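Local coordinates for CRISPR-associated protein, Cse1 family (Acidimicrobium ferrooxidans, PDB 4H3T) that probably serves as the large Cse1 subunit of a type I-E CRISPR Cascade complex, which in relatives takes part in recognising invading DNA, at residues 198-206 / 360-369; 342-353 / 387-395. The protein carries 1 engineered substitution. All coordinates share one frame; numbering follows the deposited sequence.

Interaction 1: 198-206 / 360-369; sequences AWIGFVAPV and VSLLVTSAKF
F202 and T365 open an antiparallel pairing of strand 202-206 with residues 360-369, their axes 4.4 Å apart at closest. Three hydrogen-bonded pairs, F202 with T365, A204 with L363 and V206 with S361, each give two backbone N-H to O bonds. The straightest is S361 N to V206 O, with 171° at the hydrogen. V203 with V364 and P205 with L362 are the non-hydrogen-bonded pairs between them. P205 lacks an N-H, but at its place in the register none is needed for the pairing. CA-H to O contacts fill in, such as V364 CA to F202 O at 3.3 Å.

This is one edge of a three-stranded antiparallel sheet. Strand 359-370 is its middle strand and 375-387 lies beyond it.

One face carries F202, A204, V206, S361, L363 and T365. With chi1 at 173° F202 CG lies trans to N, which sets ring atom CE2 4.0 Å from L363 CD2; this methyl comes in at the ring edge near its plane. T365 OG1 lies 3.3 Å from F202 CB. P54 and R58 of helix 52-68 also touch F202. On the other face V203 and V364 lie side by side, CG2 to CG2 4.1 Å. P205 CB rests against L362 CD2 and V360 CB.

On the N-terminal side of F202 direct pairing ends and waters bridge the backbones. One water takes the N-H of A367 and reaches A198 O and I200 O. A second donates to both A198 O and A367 O. A third joins I200 O to T365 OG1. At the far end A198 CB packs 3.6 Å from CZ of the F369 ring.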
ATOM      1  N   ALA A 198      -0.884   6.300  -6.557  1.00 39.61           N
ATOM      2  CA  ALA A 198       0.263   7.031  -6.001  1.00 40.44           C
ATOM      3  C   ALA A 198      -0.235   8.063  -4.912  1.00 45.12           C
ATOM      4  O   ALA A 198       0.510   8.405  -4.006  1.00 45.61           O
ATOM      5  CB  ALA A 198       1.065   7.741  -7.100  1.00 40.30           C
ATOM      6  N   TRP A 199      -1.457   8.577  -5.061  1.00 41.51           N
ATOM      7  CA  TRP A 199      -2.061   9.521  -4.146  1.00 41.92           C
ATOM      8  C   TRP A 199      -2.640   8.868  -2.898  1.00 43.69           C
ATOM      9  O   TRP A 199      -2.512   9.408  -1.814  1.00 42.72           O
ATOM     10  CB  TRP A 199      -3.170  10.283  -4.869  1.00 43.17           C
ATOM     11  CG  TRP A 199      -3.817  11.322  -4.006  1.00 44.37           C
ATOM     12  CD1 TRP A 199      -3.216  12.411  -3.436  1.00 47.01           C
ATOM     13  CD2 TRP A 199      -5.207  11.394  -3.656  1.00 44.54           C
ATOM     14  NE1 TRP A 199      -4.141  13.129  -2.733  1.00 47.61           N
ATOM     15  CE2 TRP A 199      -5.362  12.503  -2.807  1.00 48.83           C
ATOM     16  CE3 TRP A 199      -6.325  10.594  -3.935  1.00 45.87           C
ATOM     17  CZ2 TRP A 199      -6.589  12.829  -2.212  1.00 49.80           C
ATOM     18  CZ3 TRP A 199      -7.542  10.900  -3.323  1.00 48.29           C
ATOM     19  CH2 TRP A 199      -7.672  12.031  -2.505  1.00 49.73           C
ATOM     20  N   ILE A 200      -3.360   7.769  -3.034  1.00 40.87           N
ATOM     21  CA  ILE A 200      -4.012   7.179  -1.847  1.00 41.30           C
ATOM     22  C   ILE A 200      -3.017   6.323  -1.018  1.00 45.18           C
ATOM     23  O   ILE A 200      -2.010   5.815  -1.526  1.00 42.91           O
ATOM     24  CB  ILE A 200      -5.290   6.340  -2.146  1.00 41.95           C
ATOM     25  CG1 ILE A 200      -5.025   5.115  -3.049  1.00 43.29           C
ATOM     26  CG2 ILE A 200      -6.388   7.207  -2.741  1.00 44.72           C
ATOM     27  CD1 ILE A 200      -5.965   4.000  -2.893  1.00 40.74           C
ATOM     28  N   GLY A 201      -3.373   6.146   0.230  1.00 42.47           N
ATOM     29  CA  GLY A 201      -2.755   5.178   1.126  1.00 43.38           C
ATOM     30  C   GLY A 201      -3.513   3.873   0.915  1.00 45.90           C
ATOM     31  O   GLY A 201      -4.667   3.759   1.303  1.00 46.50           O
ATOM     32  N   PHE A 202      -2.893   2.871   0.259  1.00 44.80           N
ATOM     33  CA  PHE A 202      -3.581   1.596  -0.076  1.00 41.97           C
ATOM     34  C   PHE A 202      -3.441   0.572   1.032  1.00 43.06           C
ATOM     35  O   PHE A 202      -2.369   0.435   1.609  1.00 41.60           O
ATOM     36  CB  PHE A 202      -3.010   1.070  -1.350  1.00 41.90           C
ATOM     37  CG  PHE A 202      -3.465  -0.319  -1.764  1.00 41.55           C
ATOM     38  CD1 PHE A 202      -4.594  -0.498  -2.557  1.00 40.63           C
ATOM     39  CD2 PHE A 202      -2.809  -1.449  -1.294  1.00 41.84           C
ATOM     40  CE1 PHE A 202      -5.028  -1.790  -2.888  1.00 40.19           C
ATOM     41  CE2 PHE A 202      -3.206  -2.707  -1.666  1.00 40.73           C
ATOM     42  CZ  PHE A 202      -4.322  -2.878  -2.441  1.00 39.69           C
ATOM     43  N   VAL A 203      -4.536  -0.091   1.373  1.00 39.24           N
ATOM     44  CA  VAL A 203      -4.562  -1.167   2.340  1.00 37.93           C
ATOM     45  C   VAL A 203      -5.518  -2.232   1.817  1.00 41.61           C
ATOM     46  O   VAL A 203      -6.616  -1.906   1.410  1.00 41.45           O
ATOM     47  CB  VAL A 203      -4.883  -0.744   3.800  1.00 42.99           C
ATOM     48  CG1 VAL A 203      -6.254  -0.051   3.924  1.00 46.36           C
ATOM     49  CG2 VAL A 203      -4.831  -1.967   4.730  1.00 42.96           C
ATOM     50  N   ALA A 204      -5.120  -3.484   1.861  1.00 38.35           N
ATOM     51  CA  ALA A 204      -5.982  -4.588   1.415  1.00 40.08           C
ATOM     52  C   ALA A 204      -5.609  -5.865   2.168  1.00 42.55           C
ATOM     53  O   ALA A 204      -4.432  -6.137   2.443  1.00 39.83           O
ATOM     54  CB  ALA A 204      -5.872  -4.808  -0.085  1.00 40.49           C
ATOM     55  N   PRO A 205      -6.617  -6.648   2.552  1.00 38.44           N
ATOM     56  CA  PRO A 205      -6.318  -7.907   3.215  1.00 41.63           C
ATOM     57  C   PRO A 205      -5.885  -8.981   2.217  1.00 44.40           C
ATOM     58  O   PRO A 205      -6.333  -9.045   1.060  1.00 44.51           O
ATOM     59  CB  PRO A 205      -7.661  -8.287   3.857  1.00 43.77           C
ATOM     60  CG  PRO A 205      -8.658  -7.767   2.845  1.00 45.35           C
ATOM     61  CD  PRO A 205      -8.083  -6.453   2.411  1.00 40.76           C
ATOM     62  N   VAL A 206      -5.019  -9.847   2.687  1.00 40.85           N
ATOM     63  CA  VAL A 206      -4.522 -10.974   1.908  1.00 40.98           C
ATOM     64  C   VAL A 206      -4.730 -12.234   2.730  1.00 43.96           C
ATOM     65  O   VAL A 206      -4.402 -12.259   3.939  1.00 43.36           O
ATOM     66  CB  VAL A 206      -3.040 -10.722   1.540  1.00 44.00           C
ATOM     67  CG1 VAL A 206      -2.448 -11.930   0.815  1.00 44.53           C
ATOM     68  CG2 VAL A 206      -2.912  -9.468   0.683  1.00 43.79           C
ATOM     69  N   VAL A 360      -5.685 -12.068   8.894  1.00 44.39           N
ATOM     70  CA  VAL A 360      -5.449 -11.624   7.501  1.00 43.09           C
ATOM     71  C   VAL A 360      -4.136 -10.953   7.498  1.00 44.02           C
ATOM     72  O   VAL A 360      -3.733 -10.358   8.507  1.00 44.05           O
ATOM     73  CB  VAL A 360      -6.539 -10.726   6.893  1.00 45.98           C
ATOM     74  CG1 VAL A 360      -7.826 -11.513   6.663  1.00 46.65           C
ATOM     75  CG2 VAL A 360      -6.777  -9.475   7.732  1.00 46.60           C
ATOM     76  N   SER A 361      -3.495 -10.955   6.352  1.00 40.09           N
ATOM     77  CA  SER A 361      -2.262 -10.232   6.188  1.00 42.05           C
ATOM     78  C   SER A 361      -2.605  -8.912   5.456  1.00 47.09           C
ATOM     79  O   SER A 361      -3.060  -8.942   4.295  1.00 47.27           O
ATOM     80  CB  SER A 361      -1.301 -11.107   5.402  1.00 44.24           C
ATOM     81  OG  SER A 361      -0.172 -10.346   5.028  1.00 48.95           O
ATOM     82  N   LEU A 362      -2.384  -7.768   6.115  1.00 39.13           N
ATOM     83  CA  LEU A 362      -2.741  -6.494   5.526  1.00 39.46           C
ATOM     84  C   LEU A 362      -1.592  -5.979   4.707  1.00 43.84           C
ATOM     85  O   LEU A 362      -0.529  -5.758   5.243  1.00 45.48           O
ATOM     86  CB  LEU A 362      -3.109  -5.467   6.614  1.00 39.35           C
ATOM     87  CG  LEU A 362      -4.295  -5.793   7.465  1.00 42.44           C
ATOM     88  CD1 LEU A 362      -4.527  -4.697   8.432  1.00 43.88           C
ATOM     89  CD2 LEU A 362      -5.586  -6.072   6.592  1.00 42.60           C
ATOM     90  N   LEU A 363      -1.811  -5.792   3.422  1.00 39.26           N
ATOM     91  CA  LEU A 363      -0.823  -5.228   2.511  1.00 37.60           C
ATOM     92  C   LEU A 363      -1.013  -3.746   2.544  1.00 39.85           C
ATOM     93  O   LEU A 363      -2.102  -3.293   2.266  1.00 39.82           O
ATOM     94  CB  LEU A 363      -1.044  -5.769   1.101  1.00 38.61           C
ATOM     95  CG  LEU A 363      -0.234  -5.124  -0.061  1.00 43.67           C
ATOM     96  CD1 LEU A 363       1.265  -5.198   0.162  1.00 46.13           C
ATOM     97  CD2 LEU A 363      -0.600  -5.775  -1.341  1.00 48.33           C
ATOM     98  N   VAL A 364       0.021  -2.977   2.849  1.00 39.65           N
ATOM     99  CA  VAL A 364      -0.062  -1.522   2.860  1.00 40.50           C
ATOM    100  C   VAL A 364       0.931  -0.934   1.908  1.00 42.04           C
ATOM    101  O   VAL A 364       2.129  -1.270   1.989  1.00 40.45           O
ATOM    102  CB  VAL A 364       0.258  -1.123   4.354  1.00 48.25           C
ATOM    103  CG1 VAL A 364       0.420   0.346   4.563  1.00 51.41           C
ATOM    104  CG2 VAL A 364      -0.797  -1.672   5.310  1.00 47.23           C
ATOM    105  N   THR A 365       0.520   0.030   1.114  1.00 39.40           N
ATOM    106  CA  THR A 365       1.449   0.836   0.317  1.00 39.11           C
ATOM    107  C   THR A 365       1.137   2.352   0.357  1.00 43.72           C
ATOM    108  O   THR A 365      -0.019   2.747   0.488  1.00 45.06           O
ATOM    109  CB  THR A 365       1.498   0.409  -1.183  1.00 50.62           C
ATOM    110  OG1 THR A 365       0.273   0.861  -1.817  1.00 55.31           O
ATOM    111  CG2 THR A 365       1.712  -1.113  -1.342  1.00 48.83           C
ATOM    112  N   SER A 366       2.188   3.197   0.274  1.00 43.21           N
ATOM    113  CA  SER A 366       2.013   4.659   0.078  1.00 45.04           C
ATOM    114  C   SER A 366       3.218   5.195  -0.598  1.00 47.96           C
ATOM    115  O   SER A 366       4.251   4.548  -0.598  1.00 45.43           O
ATOM    116  CB  SER A 366       1.734   5.405   1.391  1.00 49.00           C
ATOM    117  OG  SER A 366       2.910   5.468   2.157  1.00 53.50           O
ATOM    118  N   ALA A 367       3.091   6.366  -1.195  1.00 47.28           N
ATOM    119  CA  ALA A 367       4.179   6.998  -1.948  1.00 48.31           C
ATOM    120  C   ALA A 367       4.293   8.422  -1.573  1.00 54.34           C
ATOM    121  O   ALA A 367       3.301   9.026  -1.162  1.00 51.86           O
ATOM    122  CB  ALA A 367       3.920   6.874  -3.429  1.00 49.37           C
ATOM    123  N   LYS A 368       5.521   8.955  -1.721  1.00 53.39           N
ATOM    124  CA  LYS A 368       5.872  10.347  -1.495  1.00 55.46           C
ATOM    125  C   LYS A 368       6.705  10.825  -2.694  1.00 55.35           C
ATOM    126  O   LYS A 368       7.624  10.114  -3.140  1.00 51.12           O
ATOM    127  CB  LYS A 368       6.625  10.520  -0.191  1.00 61.85           C
ATOM    128  CG  LYS A 368       6.518  11.934   0.365  1.00 88.62           C
ATOM    129  CD  LYS A 368       7.623  12.261   1.394  1.00110.19           C
ATOM    130  CE  LYS A 368       7.231  11.979   2.832  1.00122.87           C
ATOM    131  NZ  LYS A 368       8.272  12.472   3.783  1.00129.12           N
ATOM    132  N   PHE A 369       6.303  11.973  -3.273  1.00 53.32           N
ATOM    133  CA  PHE A 369       6.930  12.568  -4.443  1.00 54.57           C
ATOM    134  C   PHE A 369       7.619  13.858  -4.103  1.00 59.67           C
ATOM    135  O   PHE A 369       7.179  14.565  -3.201  1.00 62.31           O
ATOM    136  CB  PHE A 369       5.893  12.864  -5.551  1.00 55.32           C
ATOM    137  CG  PHE A 369       5.314  11.611  -6.110  1.00 53.64           C
ATOM    138  CD1 PHE A 369       5.831  11.047  -7.272  1.00 53.02           C
ATOM    139  CD2 PHE A 369       4.296  10.942  -5.437  1.00 54.36           C
ATOM    140  CE1 PHE A 369       5.348   9.828  -7.745  1.00 53.53           C
ATOM    141  CE2 PHE A 369       3.822   9.720  -5.900  1.00 54.69           C
ATOM    142  CZ  PHE A 369       4.352   9.165  -7.054  1.00 52.77           C
TER
HETATM  143  O   HOH W   1       0.444   7.484  -1.429  1.00 46.95           O
HETATM  144  O   HOH W   2       1.520  10.659  -2.759  1.00 54.55           O
HETATM  145  O   HOH W   3      -0.461   3.566  -2.539  1.00 45.34           O

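Interaction 2: 342-353 / 387-395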
ATOM      1  N   ARG A 342     -11.576   4.199   8.876  1.00 45.22           N
ATOM      2  CA  ARG A 342     -10.804   3.110   8.303  1.00 46.85           C
ATOM      3  C   ARG A 342     -11.267   2.761   6.852  1.00 47.91           C
ATOM      4  O   ARG A 342     -12.354   3.145   6.400  1.00 46.01           O
ATOM      5  CB  ARG A 342     -10.831   1.844   9.208  1.00 48.25           C
ATOM      6  CG  ARG A 342     -12.145   1.097   9.207  1.00 47.31           C
ATOM      7  CD  ARG A 342     -12.202  -0.076  10.194  1.00 43.73           C
ATOM      8  NE  ARG A 342     -11.645   0.245  11.507  1.00 48.04           N
ATOM      9  CZ  ARG A 342     -11.402  -0.622  12.476  1.00 53.61           C
ATOM     10  NH1 ARG A 342     -11.771  -1.892  12.350  1.00 48.69           N
ATOM     11  NH2 ARG A 342     -10.846  -0.219  13.602  1.00 48.14           N
ATOM     12  N   ALA A 343     -10.357   2.124   6.112  1.00 42.39           N
ATOM     13  CA  ALA A 343     -10.619   1.598   4.766  1.00 40.83           C
ATOM     14  C   ALA A 343     -11.853   0.725   4.806  1.00 43.48           C
ATOM     15  O   ALA A 343     -12.016  -0.084   5.716  1.00 41.70           O
ATOM     16  CB  ALA A 343      -9.439   0.812   4.258  1.00 42.15           C
ATOM     17  N   GLY A 344     -12.753   0.905   3.837  1.00 41.66           N
ATOM     18  CA  GLY A 344     -14.020   0.169   3.855  1.00 43.32           C
ATOM     19  C   GLY A 344     -13.825  -1.336   3.827  1.00 43.49           C
ATOM     20  O   GLY A 344     -14.612  -2.086   4.378  1.00 44.41           O
ATOM     21  N   VAL A 345     -12.714  -1.791   3.237  1.00 41.01           N
ATOM     22  CA  VAL A 345     -12.396  -3.243   3.169  1.00 39.21           C
ATOM     23  C   VAL A 345     -12.154  -3.808   4.574  1.00 44.08           C
ATOM     24  O   VAL A 345     -12.517  -4.962   4.859  1.00 43.30           O
ATOM     25  CB  VAL A 345     -11.218  -3.557   2.194  1.00 39.66           C
ATOM     26  CG1 VAL A 345      -9.853  -3.162   2.729  1.00 39.88           C
ATOM     27  CG2 VAL A 345     -11.244  -5.026   1.840  1.00 39.74           C
ATOM     28  N   LEU A 346     -11.586  -2.978   5.480  1.00 39.92           N
ATOM     29  CA  LEU A 346     -11.362  -3.437   6.832  1.00 41.79           C
ATOM     30  C   LEU A 346     -12.684  -3.550   7.616  1.00 46.44           C
ATOM     31  O   LEU A 346     -12.833  -4.469   8.428  1.00 47.54           O
ATOM     32  CB  LEU A 346     -10.361  -2.500   7.520  1.00 41.93           C
ATOM     33  CG  LEU A 346      -8.931  -2.497   6.878  1.00 44.43           C
ATOM     34  CD1 LEU A 346      -8.002  -1.609   7.731  1.00 46.65           C
ATOM     35  CD2 LEU A 346      -8.367  -3.864   6.742  1.00 44.79           C
ATOM     36  N   SER A 347     -13.614  -2.618   7.396  1.00 44.40           N
ATOM     37  CA  SER A 347     -14.963  -2.672   7.994  1.00 45.95           C
ATOM     38  C   SER A 347     -15.687  -3.883   7.455  1.00 49.66           C
ATOM     39  O   SER A 347     -16.355  -4.551   8.196  1.00 47.33           O
ATOM     40  CB  SER A 347     -15.750  -1.425   7.632  1.00 48.75           C
ATOM     41  OG  SER A 347     -15.153  -0.226   8.078  1.00 52.59           O
ATOM     42  N   PHE A 348     -15.481  -4.237   6.161  1.00 43.71           N
ATOM     43  CA  PHE A 348     -16.105  -5.451   5.669  1.00 44.25           C
ATOM     44  C   PHE A 348     -15.526  -6.699   6.385  1.00 49.36           C
ATOM     45  O   PHE A 348     -16.271  -7.521   6.910  1.00 45.41           O
ATOM     46  CB  PHE A 348     -15.898  -5.580   4.153  1.00 44.57           C
ATOM     47  CG  PHE A 348     -16.404  -6.880   3.625  1.00 45.52           C
ATOM     48  CD1 PHE A 348     -17.738  -7.242   3.792  1.00 47.79           C
ATOM     49  CD2 PHE A 348     -15.557  -7.757   2.957  1.00 44.37           C
ATOM     50  CE1 PHE A 348     -18.224  -8.434   3.273  1.00 50.13           C
ATOM     51  CE2 PHE A 348     -16.028  -8.989   2.497  1.00 47.72           C
ATOM     52  CZ  PHE A 348     -17.367  -9.313   2.647  1.00 48.31           C
ATOM     53  N   VAL A 349     -14.179  -6.822   6.398  1.00 45.58           N
ATOM     54  CA  VAL A 349     -13.481  -7.991   6.976  1.00 46.65           C
ATOM     55  C   VAL A 349     -13.812  -8.144   8.512  1.00 51.25           C
ATOM     56  O   VAL A 349     -13.812  -9.257   9.042  1.00 49.14           O
ATOM     57  CB  VAL A 349     -11.932  -7.934   6.727  1.00 51.84           C
ATOM     58  CG1 VAL A 349     -11.186  -9.030   7.509  1.00 53.79           C
ATOM     59  CG2 VAL A 349     -11.646  -8.112   5.255  1.00 51.94           C
ATOM     60  N   GLU A 350     -13.971  -7.026   9.201  1.00 50.27           N
ATOM     61  CA  GLU A 350     -14.289  -6.958  10.629  1.00 51.45           C
ATOM     62  C   GLU A 350     -15.515  -7.833  10.945  1.00 59.99           C
ATOM     63  O   GLU A 350     -15.541  -8.454  11.999  1.00 60.11           O
ATOM     64  CB  GLU A 350     -14.501  -5.469  10.997  1.00 52.51           C
ATOM     65  CG  GLU A 350     -15.016  -5.101  12.362  1.00 62.21           C
ATOM     66  CD  GLU A 350     -15.271  -3.611  12.544  1.00 69.38           C
ATOM     67  OE1 GLU A 350     -14.712  -2.773  11.786  1.00 60.08           O
ATOM     68  OE2 GLU A 350     -16.034  -3.283  13.483  1.00 71.65           O
ATOM     69  N   GLY A 351     -16.494  -7.916  10.029  1.00 58.07           N
ATOM     70  CA  GLY A 351     -17.668  -8.746  10.237  1.00 58.32           C
ATOM     71  C   GLY A 351     -17.578 -10.201   9.802  1.00 61.28           C
ATOM     72  O   GLY A 351     -18.618 -10.849   9.764  1.00 62.32           O
ATOM     73  N   LEU A 352     -16.381 -10.751   9.490  1.00 56.41           N
ATOM     74  CA  LEU A 352     -16.237 -12.135   8.967  1.00 56.34           C
ATOM     75  C   LEU A 352     -15.711 -13.233   9.939  1.00 61.63           C
ATOM     76  O   LEU A 352     -15.413 -14.350   9.495  1.00 62.85           O
ATOM     77  CB  LEU A 352     -15.285 -12.116   7.729  1.00 53.89           C
ATOM     78  CG  LEU A 352     -15.685 -11.183   6.603  1.00 55.59           C
ATOM     79  CD1 LEU A 352     -14.715 -11.269   5.437  1.00 55.77           C
ATOM     80  CD2 LEU A 352     -17.111 -11.436   6.154  1.00 55.76           C
ATOM     81  N   GLN A 353     -15.603 -12.969  11.203  1.00 61.20           N
ATOM     82  CA  GLN A 353     -15.177 -14.022  12.181  1.00 65.05           C
ATOM     83  C   GLN A 353     -16.023 -15.353  12.142  1.00 68.95           C
ATOM     84  O   GLN A 353     -15.463 -16.464  12.181  1.00 65.31           O
ATOM     85  CB  GLN A 353     -15.317 -13.455  13.590  1.00 67.25           C
ATOM     86  CG  GLN A 353     -14.344 -12.250  13.790  1.00 69.92           C
ATOM     87  CD  GLN A 353     -13.641 -12.244  15.139  1.00 83.50           C
ATOM     88  OE1 GLN A 353     -12.916 -13.184  15.496  1.00 80.73           O
ATOM     89  NE2 GLN A 353     -13.755 -11.152  15.880  1.00 78.56           N
ATOM     90  N   PRO A 387      -4.965  -9.959  13.464  1.00 43.32           N
ATOM     91  CA  PRO A 387      -6.168 -10.680  13.894  1.00 43.72           C
ATOM     92  C   PRO A 387      -7.423  -9.910  13.610  1.00 45.80           C
ATOM     93  O   PRO A 387      -7.458  -8.658  13.776  1.00 42.11           O
ATOM     94  CB  PRO A 387      -6.002 -10.777  15.427  1.00 47.43           C
ATOM     95  CG  PRO A 387      -4.606 -10.543  15.678  1.00 50.79           C
ATOM     96  CD  PRO A 387      -4.106  -9.644  14.630  1.00 46.07           C
ATOM     97  N   LEU A 388      -8.471 -10.630  13.205  1.00 44.26           N
ATOM     98  CA  LEU A 388      -9.758  -9.975  13.036  1.00 45.15           C
ATOM     99  C   LEU A 388     -10.224  -9.418  14.381  1.00 48.84           C
ATOM    100  O   LEU A 388     -10.888  -8.394  14.420  1.00 48.48           O
ATOM    101  CB  LEU A 388     -10.824 -10.929  12.451  1.00 45.62           C
ATOM    102  CG  LEU A 388     -10.948 -10.852  10.965  1.00 50.38           C
ATOM    103  CD1 LEU A 388      -9.645 -11.204  10.313  1.00 48.56           C
ATOM    104  CD2 LEU A 388     -12.127 -11.728  10.458  1.00 53.03           C
ATOM    105  N   ALA A 389      -9.785 -10.019  15.469  1.00 46.52           N
ATOM    106  CA  ALA A 389     -10.093  -9.492  16.830  1.00 48.45           C
ATOM    107  C   ALA A 389      -9.632  -8.036  17.022  1.00 50.61           C
ATOM    108  O   ALA A 389     -10.324  -7.285  17.687  1.00 49.20           O
ATOM    109  CB  ALA A 389      -9.430 -10.364  17.875  1.00 50.47           C
ATOM    110  N   VAL A 390      -8.524  -7.621  16.399  1.00 48.48           N
ATOM    111  CA  VAL A 390      -7.974  -6.268  16.525  1.00 47.07           C
ATOM    112  C   VAL A 390      -8.798  -5.265  15.690  1.00 49.88           C
ATOM    113  O   VAL A 390      -8.868  -4.070  16.020  1.00 49.06           O
ATOM    114  CB  VAL A 390      -6.474  -6.296  16.173  1.00 51.13           C
ATOM    115  CG1 VAL A 390      -5.891  -4.897  15.955  1.00 52.04           C
ATOM    116  CG2 VAL A 390      -5.697  -7.056  17.247  1.00 49.86           C
ATOM    117  N   LEU A 391      -9.449  -5.755  14.647  1.00 45.98           N
ATOM    118  CA  LEU A 391     -10.357  -4.957  13.794  1.00 47.64           C
ATOM    119  C   LEU A 391     -11.695  -4.729  14.470  1.00 54.46           C
ATOM    120  O   LEU A 391     -12.439  -3.833  14.057  1.00 52.70           O
ATOM    121  CB  LEU A 391     -10.598  -5.606  12.433  1.00 47.61           C
ATOM    122  CG  LEU A 391      -9.409  -5.882  11.622  1.00 50.92           C
ATOM    123  CD1 LEU A 391      -9.805  -6.487  10.260  1.00 51.01           C
ATOM    124  CD2 LEU A 391      -8.582  -4.592  11.413  1.00 50.97           C
ATOM    125  N   ASN A 392     -12.009  -5.521  15.518  1.00 55.58           N
ATOM    126  CA  ASN A 392     -13.290  -5.435  16.270  1.00 54.35           C
ATOM    127  C   ASN A 392     -13.478  -4.108  16.984  1.00 62.13           C
ATOM    128  O   ASN A 392     -12.741  -3.756  17.919  1.00 67.44           O
ATOM    129  CB  ASN A 392     -13.358  -6.576  17.278  1.00 58.65           C
ATOM    130  CG  ASN A 392     -14.716  -6.840  17.904  1.00 80.76           C
ATOM    131  OD1 ASN A 392     -15.590  -5.963  17.997  1.00 61.14           O
ATOM    132  ND2 ASN A 392     -14.863  -8.012  18.503  1.00 77.14           N
ATOM    133  N   GLN A 393     -14.474  -3.363  16.548  1.00 58.50           N
ATOM    134  CA  GLN A 393     -14.826  -2.068  17.136  1.00 60.96           C
ATOM    135  C   GLN A 393     -15.940  -2.175  18.214  1.00 69.51           C
ATOM    136  O   GLN A 393     -16.053  -1.277  19.063  1.00 70.06           O
ATOM    137  CB  GLN A 393     -15.248  -1.103  16.029  1.00 61.58           C
ATOM    138  CG  GLN A 393     -14.021  -0.727  15.199  1.00 62.56           C
ATOM    139  CD  GLN A 393     -14.363   0.317  14.218  1.00 64.19           C
ATOM    140  OE1 GLN A 393     -14.271   1.500  14.486  1.00 80.27           O
ATOM    141  NE2 GLN A 393     -14.968  -0.082  13.174  1.00 57.42           N
ATOM    142  N   GLU A 394     -16.684  -3.286  18.192  1.00 69.75           N
ATOM    143  CA  GLU A 394     -17.750  -3.640  19.160  1.00 73.58           C
ATOM    144  C   GLU A 394     -17.114  -3.848  20.552  1.00 75.59           C
ATOM    145  O   GLU A 394     -17.524  -3.195  21.512  1.00 75.80           O
ATOM    146  CB  GLU A 394     -18.489  -4.922  18.688  1.00 75.87           C
ATOM    147  CG  GLU A 394     -20.001  -4.774  18.612  1.00 99.51           C
ATOM    148  CD  GLU A 394     -20.752  -6.078  18.794  1.00130.36           C
ATOM    149  OE1 GLU A 394     -20.661  -6.943  17.892  1.00126.38           O
ATOM    150  OE2 GLU A 394     -21.409  -6.246  19.849  1.00128.01           O
ATOM    151  N   ASP A 395     -16.114  -4.772  20.629  1.00 68.30           N
ATOM    152  CA  ASP A 395     -15.274  -5.045  21.812  1.00 67.76           C
ATOM    153  C   ASP A 395     -13.857  -4.592  21.474  1.00 62.87           C
ATOM    154  O   ASP A 395     -13.075  -5.354  20.889  1.00 58.91           O
ATOM    155  CB  ASP A 395     -15.294  -6.537  22.198  1.00 70.97           C
ATOM    156  CG  ASP A 395     -14.552  -6.863  23.486  1.00 81.29           C
ATOM    157  OD1 ASP A 395     -13.700  -6.019  23.934  1.00 73.23           O
ATOM    158  OD2 ASP A 395     -14.849  -7.923  24.082  1.00 96.61           O
TER
HETATM  159  O   HOH W   4     -10.189  -1.803  15.620  1.00 47.62           O
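E350 and L391 bring the two backbones closest, CA to CA 5.4 Å, where the end of helix 344-350 meets the short, weakly bonded helical turn 388-391. L388 and L391 supply the apolar part, meeting V349 and L352. V349 CG1 sits 3.9 Å from L388 CD1 and 4.0 Å from L391 CD1, the V349 and L388 side chains crossing at about a right angle. L388 CD2 also packs on L352 CB.

The polar half centres on R342. The bend of its chain at chi3 (44°) turns the guanidinium group to where NH1 donates to L391 O at 2.7 Å, in the carbonyl plane and on a lone pair. The Q393 amide stacks over one guanidinium face, the planes 10° apart. NH1 also forms a salt bridge with E350 OE1. Q393 NE2 bonds to the syn lone pair of that oxygen at 3.0 Å. A water accepts from R342 NH2 and donates to V390 O, and NH2 also bonds L334 O.

Replacing R342 with an alanine is likely to leave E350 without its charge partner, L391 O without this donor and the Q393 amide without the plane it stacks on. The E350 OE1 and L391 O acceptors lie only 3.4 Å apart, so the positive charge of the arginine probably offsets their mutual repulsion.

In the fold
From the N terminus, strand 202-206 comes first and pairs with strand 359-370 much later in the chain. Interaction 1 thus closes a loop of 153 residues. Helix 344-350 lies inside that loop, and its partner 387-395 lies beyond it, so interaction 2 crosses interaction 1 along the chain. Interaction 2 closes a shorter loop of 33 residues that holds strands 359-370 and most of 375-387. The contacts have centres about 17 Å apart, yet they touch. A343 and V345 pack on V203 and P205, and L346 packs on L362. Helix 344-350 therefore lies against one face of the sheet and ties it to the turn that follows strand 375-387.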